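Local atomic coordinates of geranyltranstransferase (Stenotrophomonas maltophilia, PDB entry 7LBJ), a protein that probably condenses isopentenyl diphosphate with allylic diphosphates to extend isoprenoid chains, giving farnesyl diphosphate or longer products, with magnesium as cofactor. Residues Asp20-Gln25 with Gly52-Pro57; Tyr61-Leu66 with Ala210-Phe215; Ala78-Leu83 with Val195-Leu200. All coordinates share one frame; numbering follows the deposited sequence. Where two conformers were deposited one is given.

Contact 1: residues Asp20-Gln25 with Gly52-Pro57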
loop_
_atom_site.group_PDB
_atom_site.type_symbol
_atom_site.label_atom_id
_atom_site.label_comp_id
_atom_site.label_asym_id
_atom_site.label_seq_id
_atom_site.Cartn_x
_atom_site.Cartn_y
_atom_site.Cartn_z
ATOM N N ASP A 20 -12.375 -20.004 10.089
ATOM C CA ASP A 20 -12.417 -20.845 8.894
ATOM C C ASP A 20 -12.763 -20.023 7.665
ATOM O O ASP A 20 -12.177 -20.216 6.594
ATOM C CB ASP A 20 -13.438 -21.967 9.065
ATOM C CG ASP A 20 -13.003 -22.988 10.084
ATOM O OD1 ASP A 20 -11.784 -23.055 10.359
ATOM O OD2 ASP A 20 -13.876 -23.737 10.585
ATOM N N ARG A 21 -13.723 -19.110 7.805
ATOM C CA ARG A 21 -14.164 -18.299 6.681
ATOM C C ARG A 21 -13.021 -17.443 6.148
ATOM O O ARG A 21 -12.792 -17.384 4.933
ATOM C CB ARG A 21 -15.348 -17.427 7.111
ATOM C CG ARG A 21 -15.856 -16.546 6.008
ATOM C CD ARG A 21 -17.141 -15.823 6.364
ATOM N NE ARG A 21 -17.682 -15.216 5.152
ATOM C CZ ARG A 21 -18.576 -15.790 4.366
ATOM N NH1 ARG A 21 -19.115 -16.964 4.676
ATOM N NH2 ARG A 21 -18.927 -15.183 3.231
ATOM N N ILE A 22 -12.290 -16.767 7.044
ATOM C CA ILE A 22 -11.228 -15.878 6.566
ATOM C C ILE A 22 -10.075 -16.679 5.952
ATOM O O ILE A 22 -9.451 -16.234 4.972
ATOM C CB ILE A 22 -10.770 -14.918 7.692
ATOM C CG1 ILE A 22 -10.129 -13.642 7.092
ATOM C CG2 ILE A 22 -9.794 -15.575 8.672
ATOM C CD1 ILE A 22 -11.117 -12.760 6.345
ATOM N N GLU A 23 -9.800 -17.880 6.467
ATOM C CA GLU A 23 -8.802 -18.739 5.837
ATOM C C GLU A 23 -9.187 -19.057 4.393
ATOM O O GLU A 23 -8.356 -18.964 3.475
ATOM C CB GLU A 23 -8.640 -20.024 6.642
ATOM C CG GLU A 23 -7.408 -20.822 6.270
ATOM C CD GLU A 23 -6.123 -20.160 6.737
ATOM O OE1 GLU A 23 -6.157 -19.425 7.753
ATOM O OE2 GLU A 23 -5.078 -20.377 6.083
ATOM N N SER A 24 -10.448 -19.435 4.176
ATOM C CA SER A 24 -10.895 -19.797 2.833
ATOM C C SER A 24 -10.927 -18.582 1.913
ATOM O O SER A 24 -10.607 -18.686 0.720
ATOM C CB SER A 24 -12.277 -20.444 2.902
ATOM O OG SER A 24 -12.770 -20.722 1.606
ATOM N N GLN A 25 -11.336 -17.427 2.449
ATOM C CA GLN A 25 -11.425 -16.216 1.644
ATOM C C GLN A 25 -10.042 -15.749 1.217
ATOM O O GLN A 25 -9.827 -15.382 0.056
ATOM C CB GLN A 25 -12.142 -15.117 2.431
ATOM C CG GLN A 25 -13.630 -15.363 2.602
ATOM C CD GLN A 25 -14.411 -14.995 1.361
ATOM O OE1 GLN A 25 -14.065 -14.044 0.672
ATOM N NE2 GLN A 25 -15.474 -15.740 1.077
ATOM N N GLY A 52 -3.846 -18.957 12.927
ATOM C CA GLY A 52 -3.564 -17.866 13.841
ATOM C C GLY A 52 -4.831 -17.262 14.423
ATOM O O GLY A 52 -5.959 -17.645 14.094
ATOM N N LYS A 53 -4.623 -16.283 15.319
ATOM C CA LYS A 53 -5.745 -15.729 16.077
ATOM C C LYS A 53 -6.741 -15.005 15.185
ATOM O O LYS A 53 -7.935 -15.001 15.500
ATOM C CB LYS A 53 -5.258 -14.772 17.173
ATOM C CG LYS A 53 -4.411 -15.392 18.271
ATOM C CD LYS A 53 -3.782 -14.276 19.121
ATOM C CE LYS A 53 -2.777 -14.808 20.123
ATOM N NZ LYS A 53 -3.450 -15.259 21.367
ATOM N N ARG A 54 -6.273 -14.371 14.093
ATOM C CA ARG A 54 -7.114 -13.570 13.188
ATOM C C ARG A 54 -7.893 -12.503 13.961
ATOM O O ARG A 54 -9.073 -12.255 13.707
ATOM C CB ARG A 54 -8.077 -14.456 12.381
ATOM C CG ARG A 54 -7.425 -15.589 11.603
ATOM C CD ARG A 54 -6.435 -15.074 10.551
ATOM N NE ARG A 54 -6.094 -16.124 9.585
ATOM C CZ ARG A 54 -5.083 -16.039 8.732
ATOM N NH1 ARG A 54 -4.294 -14.966 8.699
ATOM N NH2 ARG A 54 -4.849 -17.051 7.900
ATOM N N MET A 55 -7.218 -11.859 14.915
ATOM C CA MET A 55 -7.905 -10.908 15.781
ATOM C C MET A 55 -8.542 -9.781 14.982
ATOM O O MET A 55 -9.689 -9.396 15.245
ATOM C CB MET A 55 -6.933 -10.351 16.813
ATOM C CG MET A 55 -7.565 -9.398 17.799
ATOM S SD MET A 55 -8.627 -10.217 19.010
ATOM C CE MET A 55 -8.001 -11.911 19.029
ATOM N N ARG A 56 -7.836 -9.266 13.973
ATOM C CA ARG A 56 -8.397 -8.137 13.228
ATOM C C ARG A 56 -9.573 -8.542 12.338
ATOM O O ARG A 56 -10.605 -7.846 12.354
ATOM C CB ARG A 56 -7.255 -7.432 12.485
ATOM C CG ARG A 56 -6.272 -6.819 13.515
ATOM C CD ARG A 56 -4.901 -6.493 12.912
ATOM N NE ARG A 56 -3.986 -6.024 13.938
ATOM C CZ ARG A 56 -3.370 -6.811 14.807
ATOM N NH1 ARG A 56 -3.530 -8.133 14.783
ATOM N NH2 ARG A 56 -2.566 -6.266 15.717
ATOM N N PRO A 57 -9.516 -9.621 11.562
ATOM C CA PRO A 57 -10.754 -10.085 10.902
ATOM C C PRO A 57 -11.899 -10.330 11.873
ATOM O O PRO A 57 -13.051 -9.972 11.584
ATOM C CB PRO A 57 -10.320 -11.394 10.228
ATOM C CG PRO A 57 -8.879 -11.232 10.007
ATOM C CD PRO A 57 -8.344 -10.407 11.145
HETATM O O HOH W 1 -7.745 -18.567 9.784
#
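Glu-23 OE1 is gripped by two strong donors: Arg-54 NH2, which makes a salt bridge to it at 2.7 Å, and a water that donates to it and accepts from Arg-54 NE. A weak third bond to the same oxygen comes from the backbone N of Gly-51, while Glu-23 OE2 takes the N of Gly-50; glutamate suits the spot by offering two oxygens. The NH2 bond is nearly straight, 167° at the hydrogen. It leaves almost in the guanidinium plane but reaches the syn side of OE1 from 34° out of the carboxylate plane. Arginine suits its place because every nitrogen is used: NH2 also bonds Val-48 O and NH1 pairs with Glu-82, which should fix the group's rotation. Branched Ile-22 has an apolar arm for each neighbour: CG1, anti to the backbone N (chi1 -156°), lies 3.9 Å from Pro-57 CB, and CG2 3.8 Å from Arg-54 CG. Residues 51-57 form the family's GGKRMRP sequence; Arg-54 occupies the N-cap position before helix 55-65, and Pro-57 falls in the first turn, where a missing N-H costs no bond. This helix start packs against helices 11-29 and 75-92, which touch through Ile-22 and Met-79.

Contact 2: residues Tyr61-Leu66 with Ala210-Phe215; sequences YASGHL and AQLDSF. With EDO (1,2-ethanediol), chain F.
Leu-66 and Leu-212 both carry CG anti to the carbonyl carbon (chi1 -80° and -64°), and both continue extended, so the two side chains reach toward each other and meet tip to tip. Leu-66 CD1 is the methyl that does the touching: it lies 3.6 Å from Leu-212 CD1 and 3.7 Å from Leu-212 CD2, set against the fork of the opposing leucine. Leucine suits both places: the CA atoms of Leu-66 and Leu-212 are 10.4 Å apart, and two extended, branched chains fill that distance with methyls. Such a meeting of helices belongs to the all-helical fold of the trans-prenyl synthases, and here it joins segment 61-66, largely the C-terminal part of helix 55-65, to helix 206-233. Leu-288 of helix 286-297 and Tyr-281 also pack on Leu-66. Ser-63 adds a looser touch, OG to Leu-212 CD1 at 4.1 Å; in this conformer its hydroxyl probably hydrogen-bonds to Val-195 O of helix 176-201, which would satisfy this buried polar group. Away from the leucines, Asp-213 OD2 forms a salt bridge with Arg-192 and lies only 2.5 Å from O2 of a 1,2-ethanediol molecule, probably a remnant of crystallisation; so short a bond is doubtful in detail. In the conformer given, Ser-214 OG makes a weak bond to the diol's O1 at 3.1 Å.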
loop_
_atom_site.group_PDB
_atom_site.type_symbol
_atom_site.label_atom_id
_atom_site.label_comp_id
_atom_site.label_asym_id
_atom_site.label_seq_id
_atom_site.Cartn_x
_atom_site.Cartn_y
_atom_site.Cartn_z
ATOM N N TYR A 61 -15.771 -8.828 11.732
ATOM C CA TYR A 61 -16.996 -9.617 11.733
ATOM C C TYR A 61 -17.827 -9.346 12.986
ATOM O O TYR A 61 -19.056 -9.240 12.911
ATOM C CB TYR A 61 -16.659 -11.096 11.640
ATOM C CG TYR A 61 -16.128 -11.571 10.298
ATOM C CD1 TYR A 61 -16.889 -11.438 9.130
ATOM C CD2 TYR A 61 -14.894 -12.217 10.214
ATOM C CE1 TYR A 61 -16.408 -11.927 7.890
ATOM C CE2 TYR A 61 -14.408 -12.721 8.979
ATOM C CZ TYR A 61 -15.163 -12.564 7.835
ATOM O OH TYR A 61 -14.680 -13.062 6.641
ATOM N N ALA A 62 -17.171 -9.255 14.146
ATOM C CA ALA A 62 -17.895 -9.102 15.408
ATOM C C ALA A 62 -18.557 -7.737 15.479
ATOM O O ALA A 62 -19.658 -7.594 16.025
ATOM C CB ALA A 62 -16.950 -9.284 16.601
ATOM N N SER A 63 -17.893 -6.722 14.936
ATOM C CA SER A 63 -18.488 -5.391 14.874
ATOM C C SER A 63 -19.680 -5.382 13.925
ATOM O O SER A 63 -20.745 -4.845 14.252
ATOM C CB SER A 63 -17.431 -4.373 14.441
ATOM O OG SER A 63 -17.931 -3.047 14.453
ATOM N N GLY A 64 -19.515 -5.972 12.738
ATOM C CA GLY A 64 -20.650 -6.072 11.837
ATOM C C GLY A 64 -21.775 -6.875 12.452
ATOM O O GLY A 64 -22.956 -6.607 12.196
ATOM N N HIS A 65 -21.422 -7.856 13.291
ATOM C CA HIS A 65 -22.416 -8.738 13.897
ATOM C C HIS A 65 -23.362 -7.971 14.811
ATOM O O HIS A 65 -24.530 -8.366 14.975
ATOM C CB HIS A 65 -21.687 -9.856 14.659
ATOM C CG HIS A 65 -22.589 -10.904 15.229
ATOM N ND1 HIS A 65 -23.251 -11.821 14.444
ATOM C CD2 HIS A 65 -22.924 -11.190 16.511
ATOM C CE1 HIS A 65 -23.961 -12.627 15.217
ATOM N NE2 HIS A 65 -23.779 -12.266 16.476
ATOM N N LEU A 66 -22.878 -6.882 15.423
ATOM C CA LEU A 66 -23.724 -6.037 16.262
ATOM C C LEU A 66 -24.970 -5.569 15.532
ATOM O O LEU A 66 -26.013 -5.345 16.153
ATOM C CB LEU A 66 -22.960 -4.793 16.702
ATOM C CG LEU A 66 -21.969 -4.753 17.841
ATOM C CD1 LEU A 66 -21.412 -3.317 17.877
ATOM C CD2 LEU A 66 -22.689 -5.084 19.132
ATOM N N ALA A 210 -18.498 6.285 17.268
ATOM C CA ALA A 210 -17.624 6.857 18.287
ATOM C C ALA A 210 -17.599 5.992 19.538
ATOM O O ALA A 210 -16.554 5.818 20.176
ATOM C CB ALA A 210 -18.086 8.276 18.626
ATOM N N GLN A 211 -18.746 5.454 19.919
ATOM C CA GLN A 211 -18.788 4.561 21.074
ATOM C C GLN A 211 -17.925 3.314 20.843
ATOM O O GLN A 211 -17.123 2.916 21.703
ATOM C CB GLN A 211 -20.247 4.197 21.338
ATOM C CG GLN A 211 -20.492 3.151 22.408
ATOM C CD GLN A 211 -21.945 2.711 22.359
ATOM O OE1 GLN A 211 -22.337 1.980 21.460
ATOM N NE2 GLN A 211 -22.759 3.215 23.272
ATOM N N LEU A 212 -18.080 2.680 19.679
ATOM C CA LEU A 212 -17.283 1.497 19.360
ATOM C C LEU A 212 -15.810 1.836 19.224
ATOM O O LEU A 212 -14.946 0.995 19.512
ATOM C CB LEU A 212 -17.782 0.854 18.066
ATOM C CG LEU A 212 -19.198 0.329 18.220
ATOM C CD1 LEU A 212 -19.719 -0.239 16.920
ATOM C CD2 LEU A 212 -19.262 -0.734 19.353
ATOM N N ASP A 213 -15.499 3.048 18.776
ATOM C CA ASP A 213 -14.103 3.449 18.692
ATOM C C ASP A 213 -13.482 3.530 20.075
ATOM O O ASP A 213 -12.315 3.168 20.257
ATOM C CB ASP A 213 -13.983 4.781 17.967
ATOM C CG ASP A 213 -12.549 5.124 17.634
ATOM O OD1 ASP A 213 -11.888 4.309 16.963
ATOM O OD2 ASP A 213 -12.082 6.208 18.036
ATOM N N SER A 214 -14.250 3.991 21.069
ATOM C CA SER A 214 -13.760 4.038 22.443
ATOM C C SER A 214 -13.456 2.635 22.958
ATOM O O SER A 214 -12.458 2.401 23.652
ATOM C CB SER A 214 -14.814 4.729 23.311
ATOM O OG SER A 214 -14.402 4.880 24.644
ATOM N N PHE A 215 -14.326 1.688 22.635
ATOM C CA PHE A 215 -14.065 0.293 22.984
ATOM C C PHE A 215 -12.801 -0.209 22.286
ATOM O O PHE A 215 -11.928 -0.837 22.906
ATOM C CB PHE A 215 -15.285 -0.547 22.592
ATOM C CG PHE A 215 -15.048 -2.054 22.602
ATOM C CD1 PHE A 215 -15.206 -2.790 23.767
ATOM C CD2 PHE A 215 -14.688 -2.716 21.440
ATOM C CE1 PHE A 215 -15.004 -4.174 23.766
ATOM C CE2 PHE A 215 -14.495 -4.091 21.426
ATOM C CZ PHE A 215 -14.649 -4.824 22.592
HETATM C C1 EDO F . -11.645 7.761 22.453
HETATM O O1 EDO F . -12.584 7.063 23.295
HETATM C C2 EDO F . -11.397 6.959 21.190
HETATM O O2 EDO F . -12.414 7.335 20.252
#

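Contact 3: residues Ala78-Leu83 with Val195-Leu200; sequences AMSVEL and VRMGAL
Met-197 gives up the most surface here, reaching from helix 176-201 to two successive residues of helix 75-92, Val-81 and Ser-80. Its chain leaves the backbone extended and then bends at the sulfur (chi3 81°), which lets SD and the terminal methyl serve different neighbours. SD lies 3.9 Å from Val-81 CG1, the two side chains sliding past each other in opposite directions, while CE comes to 3.6 Å from Ser-80 OG. Methionine suits this role: it is long, unbranched and readily shaped, so it can reach across to the other helix. Valine on the other side is compact and apolar, and its beta branch puts a methyl where the sulfur passes. Serine is small, and its chi1 of 76° places OG between the backbone N and the carbonyl carbon; from there the hydroxyl bonds back to Ala-77 O in its own helix. Leu-133 of helix 115-134 packs against both Met-197 and Ser-80, so three helices converge at this buried point. Because the serine's hydroxyl bonds to Ala-77 O and no hydrogen bond crosses between the segments, the two meet chiefly by van der Waals contact.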
loop_
_atom_site.group_PDB
_atom_site.type_symbol
_atom_site.label_atom_id
_atom_site.label_comp_id
_atom_site.label_asym_id
_atom_site.label_seq_id
_atom_site.Cartn_x
_atom_site.Cartn_y
_atom_site.Cartn_z
ATOM N N ALA A 78 -12.676 -7.545 6.271
ATOM C CA ALA A 78 -11.972 -8.464 7.165
ATOM C C ALA A 78 -10.650 -8.918 6.562
ATOM O O ALA A 78 -9.623 -8.956 7.254
ATOM C CB ALA A 78 -12.861 -9.666 7.500
ATOM N N MET A 79 -10.638 -9.238 5.267
ATOM C CA MET A 79 -9.367 -9.585 4.640
ATOM C C MET A 79 -8.410 -8.399 4.629
ATOM O O MET A 79 -7.201 -8.563 4.852
ATOM C CB MET A 79 -9.601 -10.087 3.211
ATOM C CG MET A 79 -10.180 -11.480 3.148
ATOM S SD MET A 79 -10.160 -12.121 1.448
ATOM C CE MET A 79 -11.553 -11.226 0.787
ATOM N N SER A 80 -8.914 -7.201 4.357
ATOM C CA SER A 80 -8.003 -6.071 4.184
ATOM C C SER A 80 -7.209 -5.805 5.464
ATOM O O SER A 80 -6.013 -5.497 5.405
ATOM C CB SER A 80 -8.765 -4.814 3.747
ATOM O OG SER A 80 -9.463 -4.222 4.837
ATOM N N VAL A 81 -7.836 -5.959 6.636
ATOM C CA VAL A 81 -7.078 -5.614 7.833
ATOM C C VAL A 81 -6.062 -6.697 8.145
ATOM O O VAL A 81 -4.993 -6.396 8.699
ATOM C CB VAL A 81 -7.994 -5.320 9.043
ATOM C CG1 VAL A 81 -8.830 -4.074 8.777
ATOM C CG2 VAL A 81 -8.893 -6.523 9.370
ATOM N N GLU A 82 -6.364 -7.961 7.808
ATOM C CA GLU A 82 -5.393 -9.032 8.029
ATOM C C GLU A 82 -4.225 -8.922 7.058
ATOM O O GLU A 82 -3.085 -9.230 7.432
ATOM C CB GLU A 82 -6.068 -10.409 7.909
ATOM C CG GLU A 82 -5.213 -11.601 8.349
ATOM C CD GLU A 82 -4.908 -11.621 9.848
ATOM O OE1 GLU A 82 -5.347 -10.708 10.573
ATOM O OE2 GLU A 82 -4.224 -12.561 10.314
ATOM N N LEU A 83 -4.492 -8.463 5.819
ATOM C CA LEU A 83 -3.417 -8.256 4.844
ATOM C C LEU A 83 -2.499 -7.106 5.247
ATOM O O LEU A 83 -1.274 -7.196 5.074
ATOM C CB LEU A 83 -3.999 -8.016 3.435
ATOM C CG LEU A 83 -4.666 -9.288 2.893
ATOM C CD1 LEU A 83 -5.514 -8.974 1.673
ATOM C CD2 LEU A 83 -3.627 -10.369 2.552
ATOM N N VAL A 195 -12.614 -2.386 13.792
ATOM C CA VAL A 195 -13.937 -2.192 14.387
ATOM C C VAL A 195 -14.740 -1.167 13.590
ATOM O O VAL A 195 -15.939 -1.349 13.347
ATOM C CB VAL A 195 -13.789 -1.785 15.862
ATOM C CG1 VAL A 195 -15.142 -1.287 16.448
ATOM C CG2 VAL A 195 -13.206 -2.979 16.664
ATOM N N ARG A 196 -14.099 -0.067 13.176
ATOM C CA ARG A 196 -14.836 0.957 12.435
ATOM C C ARG A 196 -15.363 0.410 11.116
ATOM O O ARG A 196 -16.497 0.717 10.718
ATOM C CB ARG A 196 -13.945 2.178 12.195
ATOM C CG ARG A 196 -14.612 3.225 11.322
ATOM C CD ARG A 196 -13.716 4.462 11.150
ATOM N NE ARG A 196 -14.265 5.352 10.135
ATOM C CZ ARG A 196 -15.220 6.239 10.362
ATOM N NH1 ARG A 196 -15.718 6.425 11.576
ATOM N NH2 ARG A 196 -15.674 6.976 9.347
ATOM N N MET A 197 -14.547 -0.380 10.402
ATOM C CA MET A 197 -14.973 -0.876 9.094
ATOM C C MET A 197 -16.127 -1.850 9.216
ATOM O O MET A 197 -17.075 -1.794 8.423
ATOM C CB MET A 197 -13.794 -1.509 8.355
ATOM C CG MET A 197 -12.730 -0.430 8.017
ATOM S SD MET A 197 -11.104 -1.116 7.630
ATOM C CE MET A 197 -11.479 -1.518 5.978
ATOM N N GLY A 198 -16.068 -2.757 10.201
ATOM C CA GLY A 198 -17.196 -3.647 10.419
ATOM C C GLY A 198 -18.474 -2.885 10.695
ATOM O O GLY A 198 -19.541 -3.235 10.183
ATOM N N ALA A 199 -18.376 -1.814 11.488
ATOM C CA ALA A 199 -19.558 -1.034 11.824
ATOM C C ALA A 199 -20.034 -0.223 10.629
ATOM O O ALA A 199 -21.242 -0.072 10.423
ATOM C CB ALA A 199 -19.268 -0.118 13.016
ATOM N N LEU A 200 -19.096 0.305 9.823
ATOM C CA LEU A 200 -19.504 0.979 8.589
ATOM C C LEU A 200 -20.262 0.026 7.675
ATOM O O LEU A 200 -21.280 0.401 7.080
ATOM C CB LEU A 200 -18.289 1.539 7.860
ATOM C CG LEU A 200 -17.669 2.788 8.469
ATOM C CD1 LEU A 200 -16.366 3.094 7.738
ATOM C CD2 LEU A 200 -18.647 3.948 8.339
#

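How the contacts relate
All three contacts lie in one all-helical body. Contact 3 sits 11 Å from each of the others, centre to centre, and contacts 1 and 2 are 18 Å apart. Helix 55-65 serves contact 1 at its start and contact 2 further along, and the next helix, 75-92, belongs to contact 3. Contact 1 is complete early in the chain; contact 2 then spans a long section within which both segments of contact 3 fall. Packing links them: Ile-22 CD1 lies 3.6 Å from Met-79 CG, Tyr-61 CZ 3.7 Å from Ala-78 CB, and Leu-212 CB 3.8 Å from Val-195 CG1. N-terminal helices are thus packed against helices far later in the chain.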